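Local coordinates for thermophilic dibenzothiophene desulfurization enzyme C (PDB 5XDC), which oxygenates dibenzothiophene with reduced FMN and molecular oxygen, probably in two steps through the 5-oxide to the 5,5-dioxide, as a flavin-dependent monooxygenase, at the interface of chains A and B and the interface of chains A and C. Residues are numbered along the deposited sequence; one frame, centred on the assembly and turned at random. Chains: chain A/B/C, Thermophilic dibenzothiophene desulfurization enzyme C.

Contact 1: the interface of chains A and B. Residues chain A 205, 379, 383-384, 387; chain B 360, 368, 376.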
loop_
_atom_site.group_PDB
_atom_site.type_symbol
_atom_site.label_atom_id
_atom_site.label_comp_id
_atom_site.label_asym_id
_atom_site.label_seq_id
_atom_site.Cartn_x
_atom_site.Cartn_y
_atom_site.Cartn_z
ATOM N N LEU A 205 8.081 -25.072 -0.924
ATOM C CA LEU A 205 6.773 -24.518 -0.578
ATOM C C LEU A 205 5.847 -24.516 -1.787
ATOM O O LEU A 205 4.715 -25.012 -1.723
ATOM C CB LEU A 205 6.946 -23.101 -0.025
ATOM C CG LEU A 205 5.656 -22.303 0.186
ATOM C CD1 LEU A 205 4.851 -22.932 1.299
ATOM C CD2 LEU A 205 5.966 -20.846 0.518
ATOM N N TRP A 379 -0.542 -18.583 -4.284
ATOM C CA TRP A 379 0.373 -17.830 -3.431
ATOM C C TRP A 379 1.667 -18.598 -3.203
ATOM O O TRP A 379 2.765 -18.034 -3.293
ATOM C CB TRP A 379 -0.300 -17.471 -2.093
ATOM C CG TRP A 379 0.651 -16.822 -1.134
ATOM C CD1 TRP A 379 0.997 -15.499 -1.091
ATOM C CD2 TRP A 379 1.392 -17.461 -0.085
ATOM N NE1 TRP A 379 1.906 -15.279 -0.089
ATOM C CE2 TRP A 379 2.162 -16.466 0.551
ATOM C CE3 TRP A 379 1.477 -18.782 0.384
ATOM C CZ2 TRP A 379 2.997 -16.746 1.617
ATOM C CZ3 TRP A 379 2.315 -19.053 1.446
ATOM C CH2 TRP A 379 3.063 -18.040 2.051
ATOM N N ARG A 383 4.972 -17.011 -4.328
ATOM C CA ARG A 383 5.844 -16.629 -3.219
ATOM C C ARG A 383 7.207 -17.283 -3.349
ATOM O O ARG A 383 8.223 -16.695 -2.962
ATOM C CB ARG A 383 5.201 -17.016 -1.887
ATOM C CG ARG A 383 6.008 -16.646 -0.627
ATOM C CD ARG A 383 6.166 -15.132 -0.430
ATOM N NE ARG A 383 7.065 -14.522 -1.407
ATOM C CZ ARG A 383 7.314 -13.219 -1.493
ATOM N NH1 ARG A 383 6.767 -12.368 -0.629
ATOM N NH2 ARG A 383 8.081 -12.751 -2.475
ATOM N N THR A 384 7.247 -18.505 -3.889
ATOM C CA THR A 384 8.511 -19.203 -4.060
ATOM C C THR A 384 9.341 -18.572 -5.172
ATOM O O THR A 384 10.489 -18.177 -4.957
ATOM C CB THR A 384 8.252 -20.685 -4.335
ATOM O OG1 THR A 384 7.596 -21.271 -3.202
ATOM C CG2 THR A 384 9.551 -21.436 -4.564
ATOM N N LEU A 387 11.232 -14.994 -5.327
ATOM C CA LEU A 387 12.469 -14.849 -4.586
ATOM C C LEU A 387 13.694 -15.248 -5.403
ATOM O O LEU A 387 14.807 -15.160 -4.883
ATOM C CB LEU A 387 12.394 -15.683 -3.317
ATOM C CG LEU A 387 11.208 -15.374 -2.399
ATOM C CD1 LEU A 387 11.147 -16.414 -1.302
ATOM C CD2 LEU A 387 11.317 -13.985 -1.804
ATOM N N TYR B 360 9.057 -13.174 3.530
ATOM C CA TYR B 360 9.879 -14.021 2.664
ATOM C C TYR B 360 10.875 -13.178 1.875
ATOM O O TYR B 360 12.000 -13.617 1.608
ATOM C CB TYR B 360 9.009 -14.830 1.699
ATOM C CG TYR B 360 8.450 -16.115 2.281
ATOM C CD1 TYR B 360 9.199 -17.286 2.256
ATOM C CD2 TYR B 360 7.180 -16.166 2.836
ATOM C CE1 TYR B 360 8.702 -18.468 2.780
ATOM C CE2 TYR B 360 6.679 -17.356 3.362
ATOM C CZ TYR B 360 7.445 -18.491 3.332
ATOM O OH TYR B 360 6.964 -19.668 3.861
ATOM N N ALA B 368 11.756 -20.433 1.111
ATOM C CA ALA B 368 10.649 -21.070 0.402
ATOM C C ALA B 368 11.051 -22.371 -0.274
ATOM O O ALA B 368 10.210 -23.265 -0.426
ATOM C CB ALA B 368 10.082 -20.132 -0.668
ATOM N N ASP B 376 5.373 -20.798 6.210
ATOM C CA ASP B 376 4.069 -20.499 5.647
ATOM C C ASP B 376 2.931 -20.789 6.613
ATOM O O ASP B 376 1.818 -20.345 6.355
ATOM C CB ASP B 376 3.868 -21.299 4.368
ATOM C CG ASP B 376 3.895 -22.774 4.601
ATOM O OD1 ASP B 376 4.946 -23.295 5.023
ATOM O OD2 ASP B 376 2.864 -23.432 4.337
#

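Contact 2: the interface of chains A and C. Residues chain A 267-268, 271, 275, 299, 303; chain C 402-403.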
loop_
_atom_site.group_PDB
_atom_site.type_symbol
_atom_site.label_atom_id
_atom_site.label_comp_id
_atom_site.label_asym_id
_atom_site.label_seq_id
_atom_site.Cartn_x
_atom_site.Cartn_y
_atom_site.Cartn_z
ATOM N N LEU A 267 -6.894 -15.037 -10.144
ATOM C CA LEU A 267 -8.050 -14.158 -10.245
ATOM C C LEU A 267 -9.234 -14.874 -10.884
ATOM O O LEU A 267 -10.374 -14.726 -10.428
ATOM C CB LEU A 267 -7.681 -12.905 -11.041
ATOM C CG LEU A 267 -8.576 -11.676 -10.913
ATOM C CD1 LEU A 267 -8.662 -11.207 -9.493
ATOM C CD2 LEU A 267 -8.023 -10.539 -11.783
ATOM N N GLU A 268 -8.986 -15.655 -11.945
ATOM C CA GLU A 268 -10.073 -16.372 -12.603
ATOM C C GLU A 268 -10.629 -17.482 -11.717
ATOM O O GLU A 268 -11.847 -17.682 -11.667
ATOM C CB GLU A 268 -9.598 -16.938 -13.945
ATOM C CG GLU A 268 -9.402 -15.834 -14.988
ATOM C CD GLU A 268 -8.798 -16.299 -16.302
ATOM O OE1 GLU A 268 -8.754 -15.470 -17.242
ATOM O OE2 GLU A 268 -8.367 -17.465 -16.401
ATOM N N ALA A 271 -12.797 -15.855 -9.052
ATOM C CA ALA A 271 -14.061 -15.404 -9.612
ATOM C C ALA A 271 -15.016 -16.569 -9.825
ATOM O O ALA A 271 -16.220 -16.447 -9.566
ATOM C CB ALA A 271 -13.820 -14.657 -10.929
ATOM N N ARG A 275 -18.649 -16.872 -8.006
ATOM C CA ARG A 275 -19.896 -17.031 -8.752
ATOM C C ARG A 275 -20.668 -18.275 -8.330
ATOM O O ARG A 275 -21.901 -18.283 -8.400
ATOM C CB ARG A 275 -19.612 -17.078 -10.252
ATOM C CG ARG A 275 -19.211 -15.721 -10.820
ATOM C CD ARG A 275 -19.194 -15.720 -12.340
ATOM N NE ARG A 275 -18.131 -16.561 -12.860
ATOM C CZ ARG A 275 -16.942 -16.138 -13.289
ATOM N NH1 ARG A 275 -16.616 -14.848 -13.284
ATOM N NH2 ARG A 275 -16.063 -17.026 -13.731
ATOM N N TYR A 299 -12.056 -7.380 -6.759
ATOM C CA TYR A 299 -11.870 -7.881 -8.112
ATOM C C TYR A 299 -11.493 -6.757 -9.066
ATOM O O TYR A 299 -10.652 -6.945 -9.951
ATOM C CB TYR A 299 -13.127 -8.596 -8.613
ATOM C CG TYR A 299 -13.244 -9.995 -8.081
ATOM C CD1 TYR A 299 -12.401 -11.006 -8.534
ATOM C CD2 TYR A 299 -14.181 -10.311 -7.128
ATOM C CE1 TYR A 299 -12.497 -12.280 -8.048
ATOM C CE2 TYR A 299 -14.284 -11.604 -6.626
ATOM C CZ TYR A 299 -13.433 -12.581 -7.091
ATOM O OH TYR A 299 -13.498 -13.863 -6.614
ATOM N N ALA A 303 -8.083 -6.859 -11.040
ATOM C CA ALA A 303 -8.275 -7.020 -12.477
ATOM C C ALA A 303 -7.720 -5.822 -13.240
ATOM O O ALA A 303 -7.136 -5.984 -14.309
ATOM C CB ALA A 303 -9.749 -7.234 -12.815
ATOM N N PHE C 402 -15.225 -8.107 -14.587
ATOM C CA PHE C 402 -14.428 -9.311 -14.409
ATOM C C PHE C 402 -15.224 -10.396 -13.700
ATOM O O PHE C 402 -15.170 -11.572 -14.088
ATOM C CB PHE C 402 -13.145 -9.021 -13.630
ATOM C CG PHE C 402 -12.206 -10.183 -13.622
ATOM C CD1 PHE C 402 -11.277 -10.335 -14.626
ATOM C CD2 PHE C 402 -12.308 -11.165 -12.662
ATOM C CE1 PHE C 402 -10.435 -11.452 -14.655
ATOM C CE2 PHE C 402 -11.486 -12.261 -12.690
ATOM C CZ PHE C 402 -10.542 -12.403 -13.689
ATOM N N LEU C 403 -15.963 -10.027 -12.663
ATOM C CA LEU C 403 -16.671 -11.030 -11.879
ATOM C C LEU C 403 -17.999 -11.429 -12.518
ATOM O O LEU C 403 -18.334 -12.618 -12.544
ATOM C CB LEU C 403 -16.895 -10.509 -10.461
ATOM C CG LEU C 403 -17.658 -11.434 -9.513
ATOM C CD1 LEU C 403 -16.949 -12.761 -9.325
ATOM C CD2 LEU C 403 -17.879 -10.730 -8.170
HETATM O O HOH W 1 -14.202 -14.056 -14.886
#

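Contact 1: the interface of chains A and B
The ring of B:Tyr360 lies beneath the bent side chain of A:Arg383 in this helix-to-helix patch of a DszC-family monooxygenase, which has the acyl-CoA dehydrogenase fold. The close-packed part runs from this pair to A:Leu205 against B:Asp376. A:Arg383 leaves its helix, 376-385, with CG anti to the backbone N (chi1 -179°), which sets that methylene over one face of the tyrosine ring, 4.0 Å from the centroid, a CH-pi contact offset toward the rim. Bends at chi2 and chi3 then turn the chain along the tyrosine, with A:Arg383 CD 3.6 Å from B:Tyr360 CB. The arginine thus serves as an aliphatic cover, its guanidinium tilted 36° from the ring plane rather than stacked on it. A:Trp379 crosses the same tyrosine at about a right angle, bringing CH2 of its benzo ring to 3.9 Å from B:Tyr360 CE2, while B:Asp376 CB meets the tryptophan ring at its edge, in plane. A:Leu205 CD2 faces the phenol end, and A:Leu205 CD1 lies 3.4 Å from B:Asp376 CG, the carboxylate carbon. A:Leu205 N donates a nearly straight hydrogen bond of 2.8 Å to B:Ala368 O, pinning a loop of one subunit to a short helix of the other. A:Leu387 bridges, CD1 between B:Ala368 CB and B:Tyr360 CB, CD2 against B:Tyr360 O. Contact is looser at A:Thr384, which hides 5 Å² and keeps OG1 3.7 Å from B:Ala368 CB.

Contact 2: the interface of chains A and C
C:Phe402 and C:Leu403, neighbours near the end of helix 391-404, press into a groove between helices 247-276 and 293-325 of chain A, both in the C-terminal acyl-CoA dehydrogenase-type helical region. The phenylalanine buries the most surface in the patch, 92 Å². Its CG stands anti to the backbone N (chi1 -171°), which extends the ring between the two helices. A:Leu267 covers one face through its methyl CD2, 3.9 Å from the ring centroid and offset toward the rim; its branch carbon CG reaches C:Phe402 CE2 at 3.5 Å. A:Ala303 CB touches the ring near its root, 3.9 Å from C:Phe402 CD1, whereas A:Ala271 CB and A:Glu268 CG meet its far end. The glutamate contributes its methylene to this apolar contact.

CD1 of C:Leu403 bridges the two helices, lying over one face of the A:Tyr299 ring, toward the rim, and also packing on A:Ala271. C:Leu403 CD2 approaches A:Tyr299 CD2 at 3.9 Å. The leucine's backbone supplies the polar anchor: A:Arg275 NH1 donates to C:Leu403 O at 2.9 Å. That acceptor lies in the guanidinium plane, although the donor stands 35° above the carbonyl plane. The oxygen of water 1, at 3.0 Å from A:Arg275 NH1, links the same nitrogen to C:Phe402 O, so one arginine nitrogen engages successive carbonyls where the helix runs out. A:Ala271 O sits over the guanidinium face, which may further steady it.

Contact 1 and contact 2 lie about 23 Å apart, measured between the centres of their C-alpha atoms, and have no residue in common. Helix 376-385 takes part from both subunits in contact 1, whereas contact 2 uses helices 247-276 and 293-325 of chain A; the partner helix 391-404 of contact 2 follows 376-385 closely in sequence. Each belongs to a two-fold symmetric interface, so every chain supplies both halves of both contacts. Two different dyads acting on one subunit can close a tetramer, in keeping with the four-copy assembly. Contact 1 also adjoins the indole pocket through A:Thr384, and may therefore tie assembly to active-site shape.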